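Local coordinates for protein 11S globulin subunit beta (Cucurbita maxima, PDB 2E9Q) that serves as a seed storage protein, a two-cupin 11S globulin laid down as a nutrient reserve in pumpkin seeds, at residues G327-N332 and M446-P451; V356-N361 and Q375-P380; D56-A61 and H344-A349. All coordinates share one frame; numbering follows the deposited sequence. Where two conformers were deposited one is given.

Contact 1: G327-N332 and M446-P451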
loop_
_atom_site.group_PDB
_atom_site.type_symbol
_atom_site.label_atom_id
_atom_site.label_comp_id
_atom_site.label_asym_id
_atom_site.label_seq_id
_atom_site.Cartn_x
_atom_site.Cartn_y
_atom_site.Cartn_z
ATOM N N GLY A 327 2.586 -16.203 -24.150
ATOM C CA GLY A 327 3.361 -17.389 -24.448
ATOM C C GLY A 327 2.860 -18.237 -25.592
ATOM O O GLY A 327 1.680 -18.231 -25.941
ATOM N N VAL A 328 3.782 -18.978 -26.184
ATOM C CA VAL A 328 3.445 -19.855 -27.287
ATOM C C VAL A 328 4.275 -21.113 -27.139
ATOM O O VAL A 328 5.503 -21.058 -27.144
ATOM C CB VAL A 328 3.748 -19.195 -28.654
ATOM C CG1 VAL A 328 3.622 -20.228 -29.770
ATOM C CG2 VAL A 328 2.793 -18.050 -28.902
ATOM N N LEU A 329 3.603 -22.242 -26.970
ATOM C CA LEU A 329 4.297 -23.511 -26.843
ATOM C C LEU A 329 3.977 -24.383 -28.042
ATOM O O LEU A 329 2.821 -24.477 -28.455
ATOM C CB LEU A 329 3.876 -24.249 -25.564
ATOM C CG LEU A 329 4.639 -23.960 -24.273
ATOM C CD1 LEU A 329 4.107 -24.854 -23.134
ATOM C CD2 LEU A 329 6.125 -24.220 -24.502
ATOM N N TYR A 330 5.012 -25.003 -28.601
ATOM C CA TYR A 330 4.857 -25.905 -29.740
ATOM C C TYR A 330 4.370 -27.232 -29.177
ATOM O O TYR A 330 4.524 -27.498 -27.980
ATOM C CB TYR A 330 6.205 -26.127 -30.443
ATOM C CG TYR A 330 6.747 -24.913 -31.159
ATOM C CD1 TYR A 330 8.110 -24.784 -31.417
ATOM C CD2 TYR A 330 5.895 -23.884 -31.571
ATOM C CE1 TYR A 330 8.615 -23.654 -32.064
ATOM C CE2 TYR A 330 6.385 -22.756 -32.214
ATOM C CZ TYR A 330 7.744 -22.646 -32.458
ATOM O OH TYR A 330 8.222 -21.526 -33.096
ATOM N N SER A 331 3.800 -28.064 -30.042
ATOM C CA SER A 331 3.288 -29.365 -29.631
ATOM C C SER A 331 4.236 -30.089 -28.686
ATOM O O SER A 331 5.433 -30.226 -28.966
ATOM C CB SER A 331 3.028 -30.242 -30.858
ATOM O OG SER A 331 2.155 -29.592 -31.764
ATOM N N ASN A 332 3.689 -30.531 -27.555
ATOM C CA ASN A 332 4.453 -31.273 -26.561
ATOM C C ASN A 332 5.570 -30.484 -25.889
ATOM O O ASN A 332 6.369 -31.044 -25.126
ATOM C CB ASN A 332 4.996 -32.535 -27.226
ATOM C CG ASN A 332 3.930 -33.238 -28.045
ATOM O OD1 ASN A 332 4.161 -33.642 -29.186
ATOM N ND2 ASN A 332 2.745 -33.375 -27.465
ATOM N N MET A 446 16.424 -23.238 -21.626
ATOM C CA MET A 446 16.038 -22.206 -20.663
ATOM C C MET A 446 14.607 -22.302 -20.129
ATOM O O MET A 446 14.192 -23.355 -19.649
ATOM C CB MET A 446 16.273 -20.821 -21.263
ATOM C CG MET A 446 16.560 -19.752 -20.220
ATOM S SD MET A 446 18.144 -20.030 -19.384
ATOM C CE MET A 446 17.661 -21.082 -17.970
ATOM N N ARG A 447 13.857 -21.204 -20.195
ATOM C CA ARG A 447 12.483 -21.191 -19.695
ATOM C C ARG A 447 11.598 -22.145 -20.479
ATOM O O ARG A 447 10.793 -22.885 -19.905
ATOM C CB ARG A 447 11.889 -19.781 -19.750
ATOM C CG ARG A 447 10.605 -19.655 -18.940
ATOM C CD ARG A 447 9.942 -18.298 -19.075
ATOM N NE ARG A 447 10.868 -17.192 -18.851
ATOM C CZ ARG A 447 10.485 -15.950 -18.566
ATOM N NH1 ARG A 447 9.196 -15.662 -18.459
ATOM N NH2 ARG A 447 11.389 -14.994 -18.410
ATOM N N VAL A 448 11.736 -22.117 -21.799
ATOM C CA VAL A 448 10.952 -22.997 -22.642
ATOM C C VAL A 448 11.799 -24.211 -22.998
ATOM O O VAL A 448 12.958 -24.080 -23.397
ATOM C CB VAL A 448 10.499 -22.292 -23.923
ATOM C CG1 VAL A 448 9.732 -23.268 -24.806
ATOM C CG2 VAL A 448 9.616 -21.104 -23.572
ATOM N N LEU A 449 11.218 -25.392 -22.830
ATOM C CA LEU A 449 11.904 -26.638 -23.120
ATOM C C LEU A 449 11.374 -27.277 -24.388
ATOM O O LEU A 449 10.167 -27.484 -24.536
ATOM C CB LEU A 449 11.736 -27.611 -21.959
ATOM C CG LEU A 449 12.680 -27.447 -20.772
ATOM C CD1 LEU A 449 12.746 -26.006 -20.337
ATOM C CD2 LEU A 449 12.193 -28.329 -19.637
ATOM N N SER A 450 12.282 -27.591 -25.306
ATOM C CA SER A 450 11.896 -28.219 -26.563
ATOM C C SER A 450 11.439 -29.647 -26.283
ATOM O O SER A 450 11.960 -30.301 -25.379
ATOM C CB SER A 450 13.084 -28.217 -27.534
ATOM O OG SER A 450 14.251 -28.725 -26.914
ATOM N N PRO A 451 10.448 -30.141 -27.044
ATOM C CA PRO A 451 9.940 -31.501 -26.855
ATOM C C PRO A 451 11.076 -32.484 -26.600
ATOM O O PRO A 451 11.913 -32.732 -27.470
ATOM C CB PRO A 451 9.204 -31.774 -28.161
ATOM C CG PRO A 451 8.618 -30.438 -28.473
ATOM C CD PRO A 451 9.783 -29.492 -28.189
#
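The pyrrolidine ring of P451 meets the peptide group between S331 and N332 at one corner of the ring. P451 CG lies 3.2 Å from S331 O, close for carbon and oxygen, and the C-O···CG angle of about 158° means that the carbonyl points nearly head-on at this methylene. The same CG also comes near the next residue, 4.0 Å from N332 C. A little further along, N332 O lies 4.0 Å from P451 CA. No hydrogen bond crosses here. Proline suits the place because it offers a compact, fixed hydrocarbon ring that can abut a turn of main chain.

The polar ends of that turn are held elsewhere: S331 OG bonds to D391 O and the amide ND2 of N332 to D391 OD2. N332 takes a left-handed backbone conformation, which asparagine accepts more readily than most residues with a side chain.

Deeper in, the contact becomes purely apolar. L329 CD2 lies 3.7 Å from V448 CG1; the two side chains run past each other in opposite senses and touch through this one pair of methyls. With chi1 at 178°, V448 carries CG1 opposite its backbone N, and this is the methyl that reaches the leucine. A branched valine fills the short span from its own strand, whereas L329, whose CB starts off to one side, needs the extra length of leucine to come across.

R447, assigned to a magnesium site, makes a salt bridge with E325 in one conformer. L329 ends strand 323-329, which lies between strands 304-309 and 393-400 in one sheet, while strand 448-449 pairs with strand 334-340 in the facing sheet, so the contact joins the two sheets of the second cupin domain. L329 also packs on V335, and L449 reaches A221 of the second subunit.

Contact 2: V356-N361 and Q375-P380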
loop_
_atom_site.group_PDB
_atom_site.type_symbol
_atom_site.label_atom_id
_atom_site.label_comp_id
_atom_site.label_asym_id
_atom_site.label_seq_id
_atom_site.Cartn_x
_atom_site.Cartn_y
_atom_site.Cartn_z
ATOM N N VAL A 356 -1.108 -28.835 -16.743
ATOM C CA VAL A 356 -0.442 -27.926 -15.825
ATOM C C VAL A 356 -0.472 -28.428 -14.391
ATOM O O VAL A 356 -1.501 -28.908 -13.918
ATOM C CB VAL A 356 -1.108 -26.543 -15.848
ATOM C CG1 VAL A 356 -0.372 -25.600 -14.907
ATOM C CG2 VAL A 356 -1.114 -25.991 -17.266
ATOM N N GLN A 357 0.661 -28.305 -13.706
ATOM C CA GLN A 357 0.767 -28.698 -12.313
ATOM C C GLN A 357 1.314 -27.527 -11.512
ATOM O O GLN A 357 2.254 -26.846 -11.943
ATOM C CB GLN A 357 1.683 -29.909 -12.135
ATOM C CG GLN A 357 1.156 -31.202 -12.752
ATOM C CD GLN A 357 1.777 -32.445 -12.131
ATOM O OE1 GLN A 357 2.983 -32.508 -11.907
ATOM N NE2 GLN A 357 0.947 -33.442 -11.854
ATOM N N VAL A 358 0.712 -27.294 -10.351
ATOM C CA VAL A 358 1.106 -26.210 -9.468
ATOM C C VAL A 358 1.320 -26.789 -8.078
ATOM O O VAL A 358 0.520 -27.594 -7.608
ATOM C CB VAL A 358 0.005 -25.132 -9.403
ATOM C CG1 VAL A 358 0.465 -23.971 -8.536
ATOM C CG2 VAL A 358 -0.360 -24.662 -10.818
ATOM N N VAL A 359 2.396 -26.376 -7.419
ATOM C CA VAL A 359 2.707 -26.883 -6.096
ATOM C C VAL A 359 2.855 -25.746 -5.107
ATOM O O VAL A 359 3.356 -24.670 -5.451
ATOM C CB VAL A 359 4.008 -27.725 -6.127
ATOM C CG1 VAL A 359 4.367 -28.200 -4.734
ATOM C CG2 VAL A 359 3.827 -28.919 -7.061
ATOM N N ASP A 360 2.422 -25.975 -3.871
ATOM C CA ASP A 360 2.507 -24.931 -2.864
ATOM C C ASP A 360 3.671 -25.122 -1.912
ATOM O O ASP A 360 4.530 -25.976 -2.132
ATOM C CB ASP A 360 1.181 -24.814 -2.100
ATOM C CG ASP A 360 0.872 -26.039 -1.237
ATOM O OD1 ASP A 360 -0.290 -26.138 -0.805
ATOM O OD2 ASP A 360 1.775 -26.881 -0.980
ATOM N N ASN A 361 3.708 -24.302 -0.870
ATOM C CA ASN A 361 4.783 -24.343 0.114
ATOM C C ASN A 361 4.778 -25.599 0.985
ATOM O O ASN A 361 5.756 -25.883 1.687
ATOM C CB ASN A 361 4.719 -23.092 0.993
ATOM C CG ASN A 361 3.375 -22.935 1.690
ATOM O OD1 ASN A 361 3.273 -23.079 2.906
ATOM N ND2 ASN A 361 2.344 -22.642 0.921
ATOM N N GLN A 375 -10.047 -20.806 -21.146
ATOM C CA GLN A 375 -10.022 -20.938 -19.697
ATOM C C GLN A 375 -8.957 -20.091 -19.013
ATOM O O GLN A 375 -7.968 -19.697 -19.631
ATOM C CB GLN A 375 -9.817 -22.402 -19.300
ATOM C CG GLN A 375 -10.900 -23.358 -19.793
ATOM C CD GLN A 375 -10.709 -24.760 -19.236
ATOM O OE1 GLN A 375 -9.606 -25.314 -19.270
ATOM N NE2 GLN A 375 -11.785 -25.338 -18.716
ATOM N N VAL A 376 -9.168 -19.852 -17.717
ATOM C CA VAL A 376 -8.264 -19.064 -16.886
ATOM C C VAL A 376 -7.747 -19.819 -15.655
ATOM O O VAL A 376 -8.526 -20.392 -14.898
ATOM C CB VAL A 376 -8.970 -17.788 -16.378
ATOM C CG1 VAL A 376 -8.030 -17.001 -15.446
ATOM C CG2 VAL A 376 -9.425 -16.937 -17.568
ATOM N N LEU A 377 -6.432 -19.821 -15.468
ATOM C CA LEU A 377 -5.815 -20.445 -14.309
ATOM C C LEU A 377 -5.016 -19.347 -13.605
ATOM O O LEU A 377 -4.124 -18.749 -14.197
ATOM C CB LEU A 377 -4.882 -21.592 -14.703
ATOM C CG LEU A 377 -4.133 -22.205 -13.500
ATOM C CD1 LEU A 377 -5.115 -22.878 -12.537
ATOM C CD2 LEU A 377 -3.115 -23.211 -13.988
ATOM N N MET A 378 -5.363 -19.082 -12.348
ATOM C CA MET A 378 -4.716 -18.058 -11.533
ATOM C C MET A 378 -3.597 -18.746 -10.782
ATOM O O MET A 378 -3.861 -19.630 -9.970
ATOM C CB MET A 378 -5.743 -17.495 -10.541
ATOM C CG MET A 378 -5.571 -16.044 -10.092
ATOM S SD MET A 378 -4.130 -15.665 -9.069
ATOM C CE MET A 378 -4.734 -16.103 -7.459
ATOM N N ILE A 379 -2.350 -18.380 -11.074
ATOM C CA ILE A 379 -1.198 -18.959 -10.389
ATOM C C ILE A 379 -0.710 -17.967 -9.334
ATOM O O ILE A 379 -0.178 -16.902 -9.667
ATOM C CB ILE A 379 -0.033 -19.219 -11.348
ATOM C CG1 ILE A 379 -0.511 -20.010 -12.571
ATOM C CG2 ILE A 379 1.092 -19.924 -10.605
ATOM C CD1 ILE A 379 -0.726 -21.471 -12.317
ATOM N N PRO A 380 -0.874 -18.304 -8.043
ATOM C CA PRO A 380 -0.435 -17.408 -6.967
ATOM C C PRO A 380 1.079 -17.163 -6.905
ATOM O O PRO A 380 1.891 -18.016 -7.276
ATOM C CB PRO A 380 -0.938 -18.106 -5.699
ATOM C CG PRO A 380 -2.109 -18.913 -6.179
ATOM C CD PRO A 380 -1.623 -19.453 -7.498
#
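V358 and I379 make the tighter of the two main meetings: V358 CG2 lies 3.5 Å from I379 CD1, the side chains crossing at a slant. Beside them V356 CG1 rests 3.8 Å from L377 CD2, these two passing one another in opposite directions. A looser approach of 4.4 Å, from V358 CG2 to L377 CD2, knits the two pairs into one patch.

The torsions bring the right methyls inward. L377 places CG opposite its backbone N (chi1 176°), and its CD2 becomes the branch that serves both valines. The CB of I379 points off to the flank, but a bend at chi2 (-77°) brings CD1 round to V358. Short valines suit strand 356-359, where they face the opposing layer; leucine and isoleucine, which carry a further carbon, supply the reach from the other strand, since the axes of strands 356-359 and 376-379 come no nearer than 9.7 Å, at an angle of 25°.

Around this patch stand further apolar groups, V356 packing on F367 and V371, and V358 on V366 and F383. The main chain fixes the strands: V356 bonds with G369 and Q357 with I386, and on the other side L377 and I379 pair with strand 345-350. K387, assigned to a magnesium site, has its side chain about 4 Å from that of V356.

The contact thus packs the two sheets of the second cupin beta-barrel against each other. All four touching residues are buried, and no hydrogen bond crosses between the segments. The two strands are joined here by dispersion and the exclusion of water, through shape rather than directed bonds.

Contact 3: D56-A61 and H344-A349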
loop_
_atom_site.group_PDB
_atom_site.type_symbol
_atom_site.label_atom_id
_atom_site.label_comp_id
_atom_site.label_asym_id
_atom_site.label_seq_id
_atom_site.Cartn_x
_atom_site.Cartn_y
_atom_site.Cartn_z
ATOM N N ASP A 56 -12.088 -18.489 -5.242
ATOM C CA ASP A 56 -11.061 -18.366 -4.194
ATOM C C ASP A 56 -9.720 -17.738 -4.637
ATOM O O ASP A 56 -9.241 -16.797 -3.993
ATOM C CB ASP A 56 -10.785 -19.728 -3.551
ATOM C CG ASP A 56 -11.960 -20.231 -2.700
ATOM O OD1 ASP A 56 -12.029 -21.451 -2.445
ATOM O OD2 ASP A 56 -12.804 -19.407 -2.281
ATOM N N GLU A 57 -9.113 -18.249 -5.708
ATOM C CA GLU A 57 -7.838 -17.694 -6.186
ATOM C C GLU A 57 -7.999 -16.221 -6.547
ATOM O O GLU A 57 -7.197 -15.383 -6.141
ATOM C CB GLU A 57 -7.333 -18.384 -7.460
ATOM C CG GLU A 57 -7.203 -19.872 -7.437
ATOM C CD GLU A 57 -8.495 -20.581 -7.739
ATOM O OE1 GLU A 57 -9.318 -20.710 -6.812
ATOM O OE2 GLU A 57 -8.682 -20.994 -8.904
ATOM N N PHE A 58 -9.024 -15.928 -7.346
ATOM C CA PHE A 58 -9.285 -14.565 -7.787
ATOM C C PHE A 58 -9.453 -13.603 -6.631
ATOM O O PHE A 58 -8.872 -12.515 -6.624
ATOM C CB PHE A 58 -10.542 -14.508 -8.660
ATOM C CG PHE A 58 -10.310 -14.917 -10.089
ATOM C CD1 PHE A 58 -11.235 -14.587 -11.075
ATOM C CD2 PHE A 58 -9.175 -15.631 -10.454
ATOM C CE1 PHE A 58 -11.029 -14.962 -12.405
ATOM C CE2 PHE A 58 -8.966 -16.010 -11.783
ATOM C CZ PHE A 58 -9.895 -15.674 -12.753
ATOM N N GLN A 59 -10.259 -14.011 -5.660
ATOM C CA GLN A 59 -10.531 -13.186 -4.502
ATOM C C GLN A 59 -9.234 -12.889 -3.755
ATOM O O GLN A 59 -9.024 -11.780 -3.287
ATOM C CB GLN A 59 -11.528 -13.908 -3.595
ATOM C CG GLN A 59 -12.328 -13.008 -2.682
ATOM C CD GLN A 59 -13.345 -13.786 -1.853
ATOM O OE1 GLN A 59 -13.983 -13.237 -0.958
ATOM N NE2 GLN A 59 -13.500 -15.070 -2.156
ATOM N N CYS A 60 -8.355 -13.876 -3.653
ATOM C CA CYS A 60 -7.096 -13.666 -2.956
ATOM C C CYS A 60 -6.305 -12.571 -3.652
ATOM O O CYS A 60 -5.843 -11.611 -3.020
ATOM C CB CYS A 60 -6.278 -14.944 -2.955
ATOM S SG CYS A 60 -4.692 -14.793 -2.080
ATOM N N ALA A 61 -6.167 -12.724 -4.966
ATOM C CA ALA A 61 -5.428 -11.781 -5.783
ATOM C C ALA A 61 -6.234 -10.537 -6.148
ATOM O O ALA A 61 -5.673 -9.551 -6.592
ATOM C CB ALA A 61 -4.927 -12.476 -7.047
ATOM N N HIS A 344 1.222 -12.324 -8.893
ATOM C CA HIS A 344 0.326 -13.413 -9.218
ATOM C C HIS A 344 0.374 -13.468 -10.730
ATOM O O HIS A 344 0.745 -12.483 -11.386
ATOM C CB HIS A 344 -1.099 -13.103 -8.758
ATOM C CG HIS A 344 -1.217 -12.878 -7.287
ATOM N ND1 HIS A 344 -1.005 -13.879 -6.363
ATOM C CD2 HIS A 344 -1.507 -11.762 -6.577
ATOM C CE1 HIS A 344 -1.161 -13.389 -5.146
ATOM N NE2 HIS A 344 -1.466 -12.107 -5.249
ATOM N N SER A 345 0.006 -14.604 -11.294
ATOM C CA SER A 345 0.034 -14.738 -12.732
ATOM C C SER A 345 -1.306 -15.304 -13.171
ATOM O O SER A 345 -1.615 -16.470 -12.910
ATOM C CB SER A 345 1.196 -15.652 -13.131
ATOM O OG SER A 345 1.300 -15.774 -14.540
ATOM N N VAL A 346 -2.103 -14.472 -13.829
ATOM C CA VAL A 346 -3.422 -14.882 -14.284
ATOM C C VAL A 346 -3.405 -15.268 -15.764
ATOM O O VAL A 346 -3.474 -14.416 -16.657
ATOM C CB VAL A 346 -4.435 -13.752 -14.013
ATOM C CG1 VAL A 346 -5.846 -14.229 -14.249
ATOM C CG2 VAL A 346 -4.276 -13.265 -12.578
ATOM N N MET A 347 -3.321 -16.573 -16.008
ATOM C CA MET A 347 -3.257 -17.116 -17.362
ATOM C C MET A 347 -4.567 -17.414 -18.080
ATOM O O MET A 347 -5.393 -18.185 -17.597
ATOM C CB MET A 347 -2.414 -18.390 -17.362
ATOM C CG MET A 347 -2.422 -19.106 -18.693
ATOM S SD MET A 347 -1.389 -20.562 -18.711
ATOM C CE MET A 347 0.134 -19.848 -18.592
ATOM N N TYR A 348 -4.748 -16.797 -19.239
ATOM C CA TYR A 348 -5.916 -17.031 -20.078
ATOM C C TYR A 348 -5.404 -17.768 -21.327
ATOM O O TYR A 348 -4.551 -17.251 -22.055
ATOM C CB TYR A 348 -6.566 -15.722 -20.509
ATOM C CG TYR A 348 -7.664 -15.927 -21.518
ATOM C CD1 TYR A 348 -8.967 -16.210 -21.115
ATOM C CD2 TYR A 348 -7.388 -15.898 -22.890
ATOM C CE1 TYR A 348 -9.975 -16.464 -22.054
ATOM C CE2 TYR A 348 -8.383 -16.147 -23.831
ATOM C CZ TYR A 348 -9.671 -16.430 -23.413
ATOM O OH TYR A 348 -10.657 -16.668 -24.351
ATOM N N ALA A 349 -5.923 -18.967 -21.573
ATOM C CA ALA A 349 -5.497 -19.757 -22.722
ATOM C C ALA A 349 -6.149 -19.245 -24.009
ATOM O O ALA A 349 -7.372 -19.220 -24.120
ATOM C CB ALA A 349 -5.844 -21.223 -22.496
#
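A61 sets its methyl over one face of the H344 imidazole in a CH-pi contact: CB lies 3.8 Å from the ring centroid, 22° off the ring normal. It leans toward the rim, where H344 CD2 is nearest at 3.5 Å. A chi1 of -60° puts CG of H344 anti to the carbonyl carbon, beside the backbone N, and turns the ring toward A61. Alanine suits the place because its single methyl can sit close over the ring.

The second contact is apolar and looser, F58 CE2 approaching V346 CG1 obliquely at 4.4 Å. The CB of F58 points away from the strand, but the length of phenylalanine brings its ring back; V63 packs against both residues.

Hydrogen bonds hold the imidazole from outside the pair. ND1 accepts from Q381 N and NE2 donates to Q169 O of the second subunit, consistent with a proton on NE2. Were H344 replaced by an alanine, these two backbone atoms would probably lose their partner, and the A61 methyl the ring it rests on.

Helix 56-61, tied by the C60-C27 disulfide, comes from the first cupin domain and strand 345-350 from the second. Their packing belongs to the interface between the paired beta-barrel domains of a bicupin, the fold of 11S globulins.

Contacts 2 and 3 are buried and touch each other, whereas contact 1 lies farther out, about 22 Å from the chain centre, and is only partly buried. Contacts 2 and 3 share a sheet in which strands 376-379 and 345-350 are neighbours, joined by I379 N to S345 O at 2.7 Å and L377 N to M347 O at 2.9 Å. Contacts 1 and 2 span the two sheets of the second cupin domain, but contact 3 links that domain to the first. The chemistry follows: aliphatic methyls in contact 2, methyls against aromatic rings at the domain boundary in contact 3, and in contact 1 a buried leucine-valine touch beside an exposed proline against a main-chain carbonyl.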